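Local structure of PTS system glucose-specific EIIA component (Mycoplasma capricolum, 2GPR) at residues K9-C14 against G147-I152; A39-S44 against S121-I126; F47-S52 against F65-K70; G72-L77 against F128-G133; S93-D98 against D105-V110. The protein accepts a phosphoryl group from phospho-HPr on a histidine and passes it to the EIIB domain, driving glucose uptake coupled to sugar phosphorylation. All blocks are in the same frame, centred on the assembly; numbering follows the deposited sequence.

Contact 1: K9-C14 against G147-I152; sequences KVLAPC and GDVVAI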
# COMPACT_ATOMS: atom_id res chain seq x y z
N LYS A 9 -1.61 0.73 13.33
CA LYS A 9 -0.52 -0.13 12.93
C LYS A 9 -0.63 -0.48 11.46
O LYS A 9 -1.69 -0.91 10.99
CB LYS A 9 -0.56 -1.40 13.74
CG LYS A 9 0.30 -1.31 14.97
CD LYS A 9 0.08 -2.52 15.91
CE LYS A 9 -0.41 -3.74 15.11
NZ LYS A 9 -0.68 -4.93 15.94
N VAL A 10 0.45 -0.29 10.69
CA VAL A 10 0.36 -0.64 9.30
C VAL A 10 1.16 -1.87 8.99
O VAL A 10 2.26 -1.92 9.43
CB VAL A 10 0.34 0.54 8.27
CG1 VAL A 10 -0.05 1.88 8.87
CG2 VAL A 10 1.51 0.65 7.33
N LEU A 11 0.59 -2.90 8.33
CA LEU A 11 1.35 -4.14 8.00
C LEU A 11 2.01 -4.13 6.61
O LEU A 11 1.74 -3.30 5.73
CB LEU A 11 0.56 -5.48 8.19
CG LEU A 11 -0.38 -5.60 9.39
CD1 LEU A 11 -0.96 -6.99 9.47
CD2 LEU A 11 0.28 -5.24 10.72
N ALA A 12 2.88 -5.08 6.36
CA ALA A 12 3.43 -5.20 5.05
C ALA A 12 2.48 -6.08 4.22
O ALA A 12 2.12 -7.15 4.67
CB ALA A 12 4.78 -5.84 5.16
N PRO A 13 2.02 -5.59 3.05
CA PRO A 13 1.09 -6.30 2.14
C PRO A 13 1.73 -7.42 1.28
O PRO A 13 1.06 -8.28 0.71
CB PRO A 13 0.57 -5.25 1.20
CG PRO A 13 1.47 -4.04 1.34
CD PRO A 13 2.13 -4.15 2.69
N CYS A 14 3.06 -7.41 1.19
CA CYS A 14 3.78 -8.46 0.53
C CYS A 14 5.16 -8.66 1.18
O CYS A 14 5.56 -7.98 2.16
CB CYS A 14 3.92 -8.23 -0.96
SG CYS A 14 4.82 -6.72 -1.25
N GLY A 147 2.64 -8.93 6.63
CA GLY A 147 1.87 -9.04 7.87
C GLY A 147 2.69 -8.61 9.09
O GLY A 147 2.32 -8.85 10.24
N ASP A 148 3.83 -8.00 8.81
CA ASP A 148 4.73 -7.54 9.83
C ASP A 148 4.39 -6.15 10.08
O ASP A 148 4.13 -5.44 9.13
CB ASP A 148 6.18 -7.46 9.24
CG ASP A 148 7.02 -8.70 9.21
OD1 ASP A 148 6.37 -9.74 9.54
OD2 ASP A 148 8.19 -8.72 8.90
N VAL A 149 4.50 -5.70 11.31
CA VAL A 149 4.31 -4.29 11.51
C VAL A 149 5.46 -3.53 10.82
O VAL A 149 6.61 -3.96 10.83
CB VAL A 149 4.06 -3.87 12.94
CG1 VAL A 149 4.15 -2.35 13.03
CG2 VAL A 149 2.68 -4.31 13.34
N VAL A 150 5.14 -2.40 10.21
CA VAL A 150 6.03 -1.61 9.38
C VAL A 150 5.91 -0.09 9.66
O VAL A 150 6.72 0.71 9.22
CB VAL A 150 5.69 -2.02 7.91
CG1 VAL A 150 5.71 -0.88 6.90
CG2 VAL A 150 6.59 -3.15 7.45
N ALA A 151 4.89 0.32 10.39
CA ALA A 151 4.70 1.72 10.72
C ALA A 151 3.57 1.93 11.64
O ALA A 151 2.62 1.17 11.74
CB ALA A 151 4.52 2.60 9.52
N ILE A 152 3.71 2.99 12.35
CA ILE A 152 2.76 3.45 13.34
C ILE A 152 2.40 4.84 12.96
O ILE A 152 3.31 5.63 12.67
CB ILE A 152 3.43 3.52 14.73
CG1 ILE A 152 3.92 2.15 15.16
CG2 ILE A 152 2.50 4.08 15.79
CD1 ILE A 152 2.78 1.20 15.43
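Val10 bonds through its backbone to both Val150 and Ala151, where strands 9-11 and 149-152 run antiparallel at 147° with their axes 4.7 Å apart at the closest. Val10 N donates to Ala151 O (2.8 Å), while Val10 O receives Val150 N (3.0 Å). Two consecutive residues thus face one, a classic beta bulge. Beyond it the chains stay joined: Ala12 N makes a weak bond to Asp148 O, and Ala12 O takes Gly147 N on an in-plane lone pair at 2.7 Å. On the side of Lys9 and Ile152 the contact is apolar. The aliphatic part of Lys9 lies side by side with Ile152, CG against CD1 at 3.6 Å, and crosses Val149 at about a right angle, its CE meeting Val149 CG2 at 3.6 Å. That same methyl also touches Leu11 CD2 (3.7 Å). It stands anti to the Val149 carbonyl carbon, beside the backbone N, while CG1 is anti to that N (chi1 169°). Val10 CG2 and Ala151 CB meet on the other side, 4.2 Å apart. Asp148 turns its carboxylate outside the pair, to Lys145 N. Strand 8-11 thereby pairs with the last strand of the chain as a two-stranded sheet, with Val10 and Val150 packed on Phe38 of strand 36-42, Ala151 on Leu136 and Val139, and the backbone of Leu11 bonded to Pro50.

Contact 2: A39-S44 against S121-I126; sequences AINPKS and SIKSPI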
# COMPACT_ATOMS: atom_id res chain seq x y z
N ALA A 39 7.39 2.76 0.72
CA ALA A 39 7.20 1.89 -0.42
C ALA A 39 7.72 0.48 -0.16
O ALA A 39 8.24 0.12 0.88
CB ALA A 39 7.78 2.48 -1.71
N ILE A 40 7.55 -0.33 -1.12
CA ILE A 40 7.92 -1.65 -0.96
C ILE A 40 8.39 -2.23 -2.26
O ILE A 40 7.83 -1.97 -3.33
CB ILE A 40 6.86 -2.51 -0.20
CG1 ILE A 40 7.50 -3.79 0.41
CG2 ILE A 40 5.63 -2.90 -1.05
CD1 ILE A 40 6.56 -4.56 1.37
N ASN A 41 9.52 -2.96 -2.12
CA ASN A 41 10.11 -3.77 -3.16
C ASN A 41 9.52 -5.16 -2.99
O ASN A 41 9.99 -5.97 -2.14
CB ASN A 41 11.62 -3.82 -3.05
CG ASN A 41 12.16 -3.46 -4.37
OD1 ASN A 41 11.66 -3.95 -5.39
ND2 ASN A 41 12.98 -2.41 -4.37
N PRO A 42 8.43 -5.40 -3.76
CA PRO A 42 7.73 -6.65 -3.70
C PRO A 42 8.62 -7.83 -4.07
O PRO A 42 9.17 -7.91 -5.15
CB PRO A 42 6.55 -6.57 -4.68
CG PRO A 42 6.75 -5.32 -5.50
CD PRO A 42 7.94 -4.58 -4.89
N LYS A 43 8.73 -8.74 -3.13
CA LYS A 43 9.41 -9.98 -3.31
C LYS A 43 8.40 -11.00 -3.71
O LYS A 43 8.71 -11.87 -4.53
CB LYS A 43 10.09 -10.48 -2.07
CG LYS A 43 11.31 -9.69 -1.69
CD LYS A 43 12.00 -10.36 -0.51
CE LYS A 43 13.04 -9.48 0.17
NZ LYS A 43 14.31 -9.45 -0.57
N SER A 44 7.21 -10.92 -3.08
CA SER A 44 6.08 -11.84 -3.35
C SER A 44 5.05 -11.28 -4.33
O SER A 44 5.16 -10.16 -4.78
CB SER A 44 5.43 -12.44 -2.10
OG SER A 44 4.72 -11.44 -1.39
N SER A 121 8.49 0.70 -12.88
CA SER A 121 8.92 0.12 -11.61
C SER A 121 7.82 -0.65 -10.90
O SER A 121 6.68 -0.23 -10.94
CB SER A 121 9.45 1.21 -10.70
OG SER A 121 9.88 0.63 -9.49
N ILE A 122 8.18 -1.77 -10.22
CA ILE A 122 7.21 -2.51 -9.41
C ILE A 122 7.28 -2.11 -7.93
O ILE A 122 6.54 -2.62 -7.10
CB ILE A 122 7.15 -4.02 -9.59
CG1 ILE A 122 8.47 -4.68 -9.21
CG2 ILE A 122 6.69 -4.44 -10.96
CD1 ILE A 122 8.25 -5.91 -8.35
N LYS A 123 8.19 -1.23 -7.62
CA LYS A 123 8.28 -0.72 -6.28
C LYS A 123 6.92 -0.10 -6.00
O LYS A 123 6.46 0.68 -6.82
CB LYS A 123 9.36 0.32 -6.24
CG LYS A 123 10.76 -0.27 -6.09
CD LYS A 123 11.76 0.88 -5.98
CE LYS A 123 13.07 0.62 -6.69
NZ LYS A 123 13.90 1.84 -6.82
N SER A 124 6.23 -0.58 -4.96
CA SER A 124 4.87 -0.20 -4.64
C SER A 124 4.70 0.76 -3.49
O SER A 124 5.01 0.43 -2.37
CB SER A 124 4.03 -1.44 -4.42
OG SER A 124 4.05 -2.27 -5.59
N PRO A 125 4.10 1.93 -3.76
CA PRO A 125 3.94 2.91 -2.73
C PRO A 125 2.75 2.73 -1.79
O PRO A 125 1.65 2.33 -2.18
CB PRO A 125 3.94 4.26 -3.42
CG PRO A 125 4.30 4.03 -4.88
CD PRO A 125 4.29 2.54 -5.11
N ILE A 126 3.00 3.08 -0.53
CA ILE A 126 2.01 3.06 0.55
C ILE A 126 1.87 4.48 1.08
O ILE A 126 2.71 4.97 1.86
CB ILE A 126 2.46 2.15 1.73
CG1 ILE A 126 2.99 0.80 1.28
CG2 ILE A 126 1.31 1.96 2.72
CD1 ILE A 126 2.00 0.05 0.40
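Ala39, Pro42 and Ile40 bury the most surface against 121-126, each by a different means. Ala39 sits on the Ser124 carbonyl, its CB 3.5 Å from Ser124 O, and its CA-H points to the same oxygen. Ile40 supplies the backbone pairing: Ser124 N donates to Ile40 O at 2.7 Å and 162°, in the plane of that carbonyl, and the return bond from Ile40 N to Ser124 O is weak. Ile40 CG2 takes the crowded position between backbone N and carbonyl carbon, close to Ser124 O (3.6 Å) and Ser124 CB. These strands, 36-42 and 124-130, are antiparallel neighbours in the large sheet of the EIIA beta-sandwich, at a place where Pro125 lies beside His78, by similarity the histidine that takes up the phosphoryl group, unmodified here, and shares a backbone hydrogen bond with it. Pro42 comes in through its ring, CG resting 3.3 Å from Ile122 CD1 and 3.1 Å from Ile122 O. Ile122 and Pro42 both also touch Leu112 of helix 112-118. Before the strand, Ser121 OG accepts from Lys123 N, an ST turn. Ser124 OG has two partners, donating to Ile122 O from above the carbonyl plane and bonding to Gly80 N. Lys123 lays its CG against Asn41 ND2, 3.5 Å away, and carries NZ onward to Glu23 O.

Contact 3: F47-S52 against F65-K70; sequences FHAPVS and FGIQTK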
# COMPACT_ATOMS: atom_id res chain seq x y z
N PHE A 47 -0.51 -9.19 -2.63
CA PHE A 47 -0.54 -7.97 -1.93
C PHE A 47 -1.74 -8.06 -1.04
O PHE A 47 -2.80 -8.50 -1.50
CB PHE A 47 -0.59 -6.78 -2.86
CG PHE A 47 0.70 -6.53 -3.57
CD1 PHE A 47 1.12 -7.41 -4.57
CD2 PHE A 47 1.49 -5.43 -3.24
CE1 PHE A 47 2.33 -7.19 -5.21
CE2 PHE A 47 2.71 -5.20 -3.87
CZ PHE A 47 3.14 -6.11 -4.82
N HIS A 48 -1.54 -7.74 0.27
CA HIS A 48 -2.57 -7.87 1.26
C HIS A 48 -2.91 -6.54 1.82
O HIS A 48 -2.14 -5.64 1.72
CB HIS A 48 -2.12 -8.79 2.43
CG HIS A 48 -2.01 -10.24 2.07
ND1 HIS A 48 -0.90 -10.75 1.45
CD2 HIS A 48 -2.91 -11.26 2.20
CE1 HIS A 48 -1.13 -12.06 1.23
NE2 HIS A 48 -2.33 -12.39 1.68
N ALA A 49 -4.03 -6.43 2.47
CA ALA A 49 -4.39 -5.21 3.11
C ALA A 49 -3.45 -4.88 4.30
O ALA A 49 -3.21 -5.68 5.22
CB ALA A 49 -5.85 -5.30 3.54
N PRO A 50 -2.98 -3.65 4.32
CA PRO A 50 -2.10 -3.11 5.37
C PRO A 50 -2.81 -2.76 6.66
O PRO A 50 -2.20 -2.66 7.70
CB PRO A 50 -1.54 -1.82 4.78
CG PRO A 50 -2.07 -1.67 3.33
CD PRO A 50 -2.89 -2.91 3.03
N VAL A 51 -4.10 -2.51 6.56
CA VAL A 51 -4.99 -2.19 7.67
C VAL A 51 -6.41 -2.67 7.38
O VAL A 51 -6.76 -3.25 6.31
CB VAL A 51 -5.03 -0.70 8.00
CG1 VAL A 51 -3.64 -0.16 8.28
CG2 VAL A 51 -5.67 0.04 6.82
N SER A 52 -7.27 -2.43 8.32
CA SER A 52 -8.64 -2.77 8.13
C SER A 52 -9.43 -1.51 7.84
O SER A 52 -9.17 -0.45 8.39
CB SER A 52 -9.16 -3.50 9.31
OG SER A 52 -8.23 -4.53 9.57
N PHE A 65 -5.20 0.24 -4.46
CA PHE A 65 -6.27 -0.03 -3.56
C PHE A 65 -6.33 0.99 -2.48
O PHE A 65 -5.35 1.17 -1.82
CB PHE A 65 -6.05 -1.43 -2.96
CG PHE A 65 -6.07 -2.49 -4.02
CD1 PHE A 65 -7.30 -3.03 -4.43
CD2 PHE A 65 -4.93 -2.85 -4.74
CE1 PHE A 65 -7.38 -3.96 -5.47
CE2 PHE A 65 -4.99 -3.81 -5.76
CZ PHE A 65 -6.21 -4.37 -6.13
N GLY A 66 -7.48 1.62 -2.30
CA GLY A 66 -7.69 2.64 -1.28
C GLY A 66 -8.53 2.14 -0.11
O GLY A 66 -9.66 1.63 -0.24
N ILE A 67 -7.97 2.27 1.09
CA ILE A 67 -8.63 1.76 2.27
C ILE A 67 -8.82 2.88 3.22
O ILE A 67 -7.93 3.69 3.47
CB ILE A 67 -7.90 0.55 2.91
CG1 ILE A 67 -7.94 -0.69 1.98
CG2 ILE A 67 -8.56 0.20 4.25
CD1 ILE A 67 -6.69 -1.54 1.95
N GLN A 68 -10.02 2.95 3.71
CA GLN A 68 -10.35 3.98 4.65
C GLN A 68 -10.74 3.30 5.94
O GLN A 68 -11.61 2.45 5.96
CB GLN A 68 -11.42 4.94 4.02
CG GLN A 68 -12.11 5.99 4.93
CD GLN A 68 -13.55 6.30 4.46
OE1 GLN A 68 -14.53 5.59 4.84
NE2 GLN A 68 -13.68 7.30 3.58
N THR A 69 -9.97 3.59 6.99
CA THR A 69 -10.23 3.05 8.32
C THR A 69 -11.40 3.78 8.96
O THR A 69 -11.85 4.83 8.49
CB THR A 69 -9.01 3.21 9.24
OG1 THR A 69 -8.80 4.58 9.51
CG2 THR A 69 -7.77 2.64 8.57
N LYS A 70 -11.86 3.24 10.06
CA LYS A 70 -12.96 3.87 10.73
C LYS A 70 -12.66 5.33 11.12
O LYS A 70 -13.57 6.17 11.20
CB LYS A 70 -13.48 3.02 11.89
CG LYS A 70 -12.53 2.97 13.07
CD LYS A 70 -12.80 1.84 14.08
CE LYS A 70 -12.53 0.43 13.53
NZ LYS A 70 -11.29 0.31 12.75
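Ser52 and Thr69 mark the nearest backbone approach, with CA atoms 6.0 Å apart; the two segments make no strand pairing with each other, and the loop residues 49-52, just after strand 46-48, lie against Ile67 of strand 64-68 and Thr69 just beyond it. Ile67 reaches across with both branches. Its CD1 lies 4.2 Å from Ala49 CB and equally far from Pro50 CD, bridging the two residues. The other branch, CG2, is anti to the backbone N, with CG1 beside that N (chi1 -66°), and it touches Val51 CG2 at 3.9 Å as the two side chains slide past each other in opposite directions. Val51 CG2 also meets Thr69 CG2 (3.8 Å). That threonine methyl, anti to its own carbonyl carbon, leans on Ser52 O at 3.4 Å, while Thr69 OG1 bonds to Ser71 OG. The contact belongs to the interior of the beta-sandwich: Ile75 of the next strand covers Pro50 and Val51, and Leu8 and Val10 of strand 8-11 also touch Val51. What passes between the segments is van der Waals contact, methyls on methyls and on the proline ring and one methyl on the Ser52 carbonyl oxygen; the polar ends are satisfied elsewhere, Ser52 OG by Ala103 N.

Contact 4: G72-L77 against F128-G133; sequences GVEILL and FTNNGG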
# COMPACT_ATOMS: atom_id res chain seq x y z
N GLY A 72 -11.19 7.50 9.34
CA GLY A 72 -11.18 8.45 8.28
C GLY A 72 -9.86 8.58 7.58
O GLY A 72 -9.85 8.96 6.43
N VAL A 73 -8.76 8.29 8.25
CA VAL A 73 -7.47 8.30 7.56
C VAL A 73 -7.45 7.31 6.35
O VAL A 73 -7.84 6.14 6.41
CB VAL A 73 -6.33 7.94 8.51
CG1 VAL A 73 -6.78 8.00 9.97
CG2 VAL A 73 -5.72 6.56 8.20
N GLU A 74 -7.04 7.77 5.22
CA GLU A 74 -7.00 6.87 4.09
C GLU A 74 -5.60 6.56 3.70
O GLU A 74 -4.79 7.46 3.50
CB GLU A 74 -7.66 7.39 2.80
CG GLU A 74 -9.14 7.01 2.68
CD GLU A 74 -9.89 8.06 1.91
OE1 GLU A 74 -10.15 9.12 2.63
OE2 GLU A 74 -10.13 7.99 0.74
N ILE A 75 -5.35 5.30 3.47
CA ILE A 75 -4.08 4.93 3.01
C ILE A 75 -4.18 4.27 1.64
O ILE A 75 -5.04 3.42 1.37
CB ILE A 75 -3.49 4.05 4.07
CG1 ILE A 75 -2.24 3.38 3.59
CG2 ILE A 75 -4.48 2.99 4.50
CD1 ILE A 75 -2.27 1.91 3.98
N LEU A 76 -3.32 4.69 0.74
CA LEU A 76 -3.28 4.11 -0.58
C LEU A 76 -2.09 3.13 -0.84
O LEU A 76 -0.92 3.43 -0.58
CB LEU A 76 -3.37 5.24 -1.64
CG LEU A 76 -3.30 4.81 -3.09
CD1 LEU A 76 -4.69 4.67 -3.66
CD2 LEU A 76 -2.59 5.92 -3.86
N LEU A 77 -2.44 1.94 -1.33
CA LEU A 77 -1.52 0.91 -1.79
C LEU A 77 -1.56 1.00 -3.32
O LEU A 77 -2.63 0.93 -3.93
CB LEU A 77 -2.02 -0.51 -1.38
CG LEU A 77 -1.04 -1.68 -1.44
CD1 LEU A 77 -1.70 -2.91 -2.04
CD2 LEU A 77 0.36 -1.40 -2.02
N PHE A 128 -0.36 7.67 2.87
CA PHE A 128 -1.53 8.09 3.58
C PHE A 128 -2.03 9.32 2.86
O PHE A 128 -1.36 10.42 2.84
CB PHE A 128 -1.27 8.40 5.05
CG PHE A 128 -0.59 7.28 5.76
CD1 PHE A 128 0.76 7.02 5.51
CD2 PHE A 128 -1.29 6.45 6.64
CE1 PHE A 128 1.38 5.92 6.10
CE2 PHE A 128 -0.65 5.41 7.30
CZ PHE A 128 0.68 5.12 7.00
N THR A 129 -3.16 9.08 2.15
CA THR A 129 -3.81 10.11 1.40
C THR A 129 -4.61 11.03 2.33
O THR A 129 -5.02 12.11 1.97
CB THR A 129 -4.60 9.52 0.23
OG1 THR A 129 -3.90 9.85 -1.00
CG2 THR A 129 -6.07 10.04 0.22
N ASN A 130 -4.78 10.58 3.55
CA ASN A 130 -5.47 11.34 4.52
C ASN A 130 -5.20 10.82 5.94
O ASN A 130 -5.42 9.67 6.26
CB ASN A 130 -6.94 11.42 4.16
CG ASN A 130 -7.78 12.00 5.27
OD1 ASN A 130 -9.00 11.74 5.36
ND2 ASN A 130 -7.17 12.78 6.13
N ASN A 131 -4.76 11.70 6.81
CA ASN A 131 -4.46 11.30 8.18
C ASN A 131 -5.08 12.09 9.32
O ASN A 131 -6.02 11.67 9.95
CB ASN A 131 -2.96 11.16 8.43
CG ASN A 131 -2.18 12.40 8.03
OD1 ASN A 131 -2.68 13.52 7.95
ND2 ASN A 131 -0.93 12.17 7.70
N GLY A 132 -4.45 13.22 9.66
CA GLY A 132 -4.85 14.01 10.83
C GLY A 132 -3.83 13.75 11.93
O GLY A 132 -3.14 14.66 12.43
N GLY A 133 -3.70 12.42 12.24
CA GLY A 133 -2.74 11.88 13.18
C GLY A 133 -1.48 11.73 12.42
O GLY A 133 -0.75 10.81 12.60
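Phe128 presents one face of its ring to Ile75, whose CG1 lies over it while CB approaches the rim atom CD2 at 4.1 Å, in an antiparallel pairing broken by a beta bulge; Leu136 and Leu153 also touch the phenylalanine. The other flat groups, the Glu74 carboxylate and the Asn130 side-chain amide, stand with their planes 74° apart on the opposite side of the sheet. Glu74 pairs with Asn130 and Ile75 with Phe128, so that Thr129 is the extra residue where the chain turns a corner. Glu74 O is central here, gripped by two amides in succession, Asn130 N on an in-plane lone pair at 3.1 Å and 141°, and Thr129 N in a weaker, more bent bond. Phe128 CG stands anti to the carbonyl carbon (chi1 -52°), on the face of the sheet that carries Ile75; Ile75 in turn holds CG1 anti to the backbone N. Thr129 CG2 lies 4.0 Å from Glu74 CB on the more open side, whereas Ile75 also packs on Ile126 inside the sandwich. Further along, Asn131 OD1 receives Lys134 NZ. Glu74 O has a third neighbour in the CA-H of Phe128, with CA 3.3 Å away.

Contact 5: S93-D98 against D105-V110; sequences SFVTQD and DKLVTV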
# COMPACT_ATOMS: atom_id res chain seq x y z
N SER A 93 -7.60 -9.51 -9.10
CA SER A 93 -8.04 -8.96 -7.83
C SER A 93 -8.98 -9.91 -7.12
O SER A 93 -9.52 -10.86 -7.75
CB SER A 93 -8.66 -7.57 -7.94
OG SER A 93 -10.07 -7.65 -7.84
N PHE A 94 -9.17 -9.63 -5.81
CA PHE A 94 -10.07 -10.46 -5.04
C PHE A 94 -11.07 -9.64 -4.27
O PHE A 94 -11.84 -10.19 -3.43
CB PHE A 94 -9.33 -11.41 -4.11
CG PHE A 94 -8.40 -12.30 -4.85
CD1 PHE A 94 -8.87 -13.48 -5.42
CD2 PHE A 94 -7.07 -11.94 -5.03
CE1 PHE A 94 -7.98 -14.30 -6.11
CE2 PHE A 94 -6.18 -12.75 -5.73
CZ PHE A 94 -6.65 -13.93 -6.29
N VAL A 95 -11.07 -8.34 -4.60
CA VAL A 95 -11.86 -7.37 -3.90
C VAL A 95 -12.61 -6.45 -4.86
O VAL A 95 -12.28 -6.35 -6.05
CB VAL A 95 -10.89 -6.54 -3.04
CG1 VAL A 95 -10.44 -7.35 -1.81
CG2 VAL A 95 -9.66 -6.22 -3.90
N THR A 96 -13.59 -5.75 -4.32
CA THR A 96 -14.36 -4.80 -5.10
C THR A 96 -14.49 -3.54 -4.31
O THR A 96 -14.44 -3.57 -3.08
CB THR A 96 -15.78 -5.28 -5.43
OG1 THR A 96 -15.80 -6.66 -5.70
CG2 THR A 96 -16.32 -4.54 -6.61
N GLN A 97 -14.66 -2.47 -4.98
CA GLN A 97 -14.82 -1.23 -4.31
C GLN A 97 -15.96 -1.26 -3.31
O GLN A 97 -16.90 -2.04 -3.44
CB GLN A 97 -15.01 -0.12 -5.31
CG GLN A 97 -14.83 1.23 -4.64
CD GLN A 97 -15.14 2.29 -5.63
OE1 GLN A 97 -15.91 2.05 -6.58
NE2 GLN A 97 -14.49 3.44 -5.47
N ASP A 98 -15.80 -0.45 -2.28
CA ASP A 98 -16.76 -0.34 -1.24
C ASP A 98 -16.71 -1.50 -0.30
O ASP A 98 -17.45 -1.50 0.68
CB ASP A 98 -18.20 -0.25 -1.75
CG ASP A 98 -18.52 0.83 -2.75
OD1 ASP A 98 -18.16 2.01 -2.32
OD2 ASP A 98 -19.31 0.71 -3.67
N ASP A 105 -5.76 -9.25 4.67
CA ASP A 105 -6.58 -9.93 3.64
C ASP A 105 -5.89 -9.75 2.30
O ASP A 105 -5.14 -8.80 2.12
CB ASP A 105 -7.99 -9.40 3.47
CG ASP A 105 -8.88 -9.76 4.58
OD1 ASP A 105 -8.44 -10.77 5.27
OD2 ASP A 105 -9.86 -9.13 4.85
N LYS A 106 -6.11 -10.67 1.38
CA LYS A 106 -5.47 -10.57 0.13
C LYS A 106 -6.20 -9.58 -0.73
O LYS A 106 -7.43 -9.62 -0.79
CB LYS A 106 -5.40 -11.91 -0.53
CG LYS A 106 -4.37 -11.93 -1.64
CD LYS A 106 -4.07 -13.32 -2.15
CE LYS A 106 -5.27 -14.24 -2.13
NZ LYS A 106 -4.90 -15.66 -2.30
N LEU A 107 -5.49 -8.69 -1.43
CA LEU A 107 -6.24 -7.80 -2.30
C LEU A 107 -6.22 -8.32 -3.71
O LEU A 107 -7.26 -8.53 -4.36
CB LEU A 107 -5.74 -6.37 -2.22
CG LEU A 107 -5.78 -5.89 -0.79
CD1 LEU A 107 -5.09 -4.55 -0.67
CD2 LEU A 107 -7.22 -5.85 -0.29
N VAL A 108 -5.00 -8.59 -4.15
CA VAL A 108 -4.83 -9.05 -5.49
C VAL A 108 -3.54 -9.88 -5.67
O VAL A 108 -2.65 -9.94 -4.80
CB VAL A 108 -4.81 -7.82 -6.38
CG1 VAL A 108 -3.63 -7.01 -5.94
CG2 VAL A 108 -4.72 -8.13 -7.88
N THR A 109 -3.46 -10.53 -6.82
CA THR A 109 -2.29 -11.26 -7.16
C THR A 109 -1.72 -10.70 -8.46
O THR A 109 -2.43 -10.57 -9.47
CB THR A 109 -2.52 -12.79 -7.20
OG1 THR A 109 -3.33 -13.15 -6.09
CG2 THR A 109 -1.18 -13.56 -7.20
N VAL A 110 -0.46 -10.26 -8.40
CA VAL A 110 0.17 -9.64 -9.56
C VAL A 110 1.23 -10.47 -10.27
O VAL A 110 2.20 -10.92 -9.68
CB VAL A 110 0.80 -8.32 -9.22
CG1 VAL A 110 1.31 -7.67 -10.50
CG2 VAL A 110 -0.24 -7.44 -8.56
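The edge of the small three-stranded antiparallel sheet, where strand 91-93 runs out into a loop beside the central strand 106-110, is closed by Ser93, Phe94 and Val95 on Lys106 to Thr109. Ser93 pairs with Val108 as a non-hydrogen-bonded pair, CA to CA 4.0 Å, and Phe94 N then donates to Leu107 O at 2.6 Å, nearly along the C=O axis. Leu107 and Val108 both face Phe47 on the far side of the strand, a classic beta bulge. Phe94 CG stands anti to its carbonyl carbon (chi1 -58°), and the ring lies beside the strand with its edge toward the backbone, CD2 3.7 Å from Val108 CA. Thr109 OG1, weakly hydrogen-bonded to Asp46 OD1, also lies at this edge, near CE2. Over one face comes Lys106: CE makes a CH-pi contact, and NZ stands 4.9 Å from the ring centroid, 20° off the normal, a cation-pi geometry. The ring may add modestly to the stabilisation of the ammonium, whose lysine also touches Asp46. Val95 turns inward instead, CG1 on Leu107 CD2 (3.9 Å) and the side chain on Phe65 of strand 64-68. Ser93 OG donates to Val95 O within the same segment, 3.1 Å away, on an in-plane lone pair.

Overall arrangement
From the N terminus, 9-14 opens the longest loop, closed only by 147-152 in contact 1, and every other contact nests inside it. Contact 2 opens next at 39-44 and closes at 121-126, enclosing contact 3 (47-52 with 65-70) and contact 5 (93-98 with 105-110). Contact 4 starts at 72-77, after contact 3 has closed, and ends at 128-133, so it crosses contact 2 and encloses contact 5. Contacts 2 and 4 share strand 124-130 and tie the large sheet together. Contact 3 lays the loop that follows strand 46-48 of the three-stranded sheet against strand 64-68 of the large one; contact 5 lies at the three-stranded sheet's edge, and contact 1 adds the two-stranded sheet.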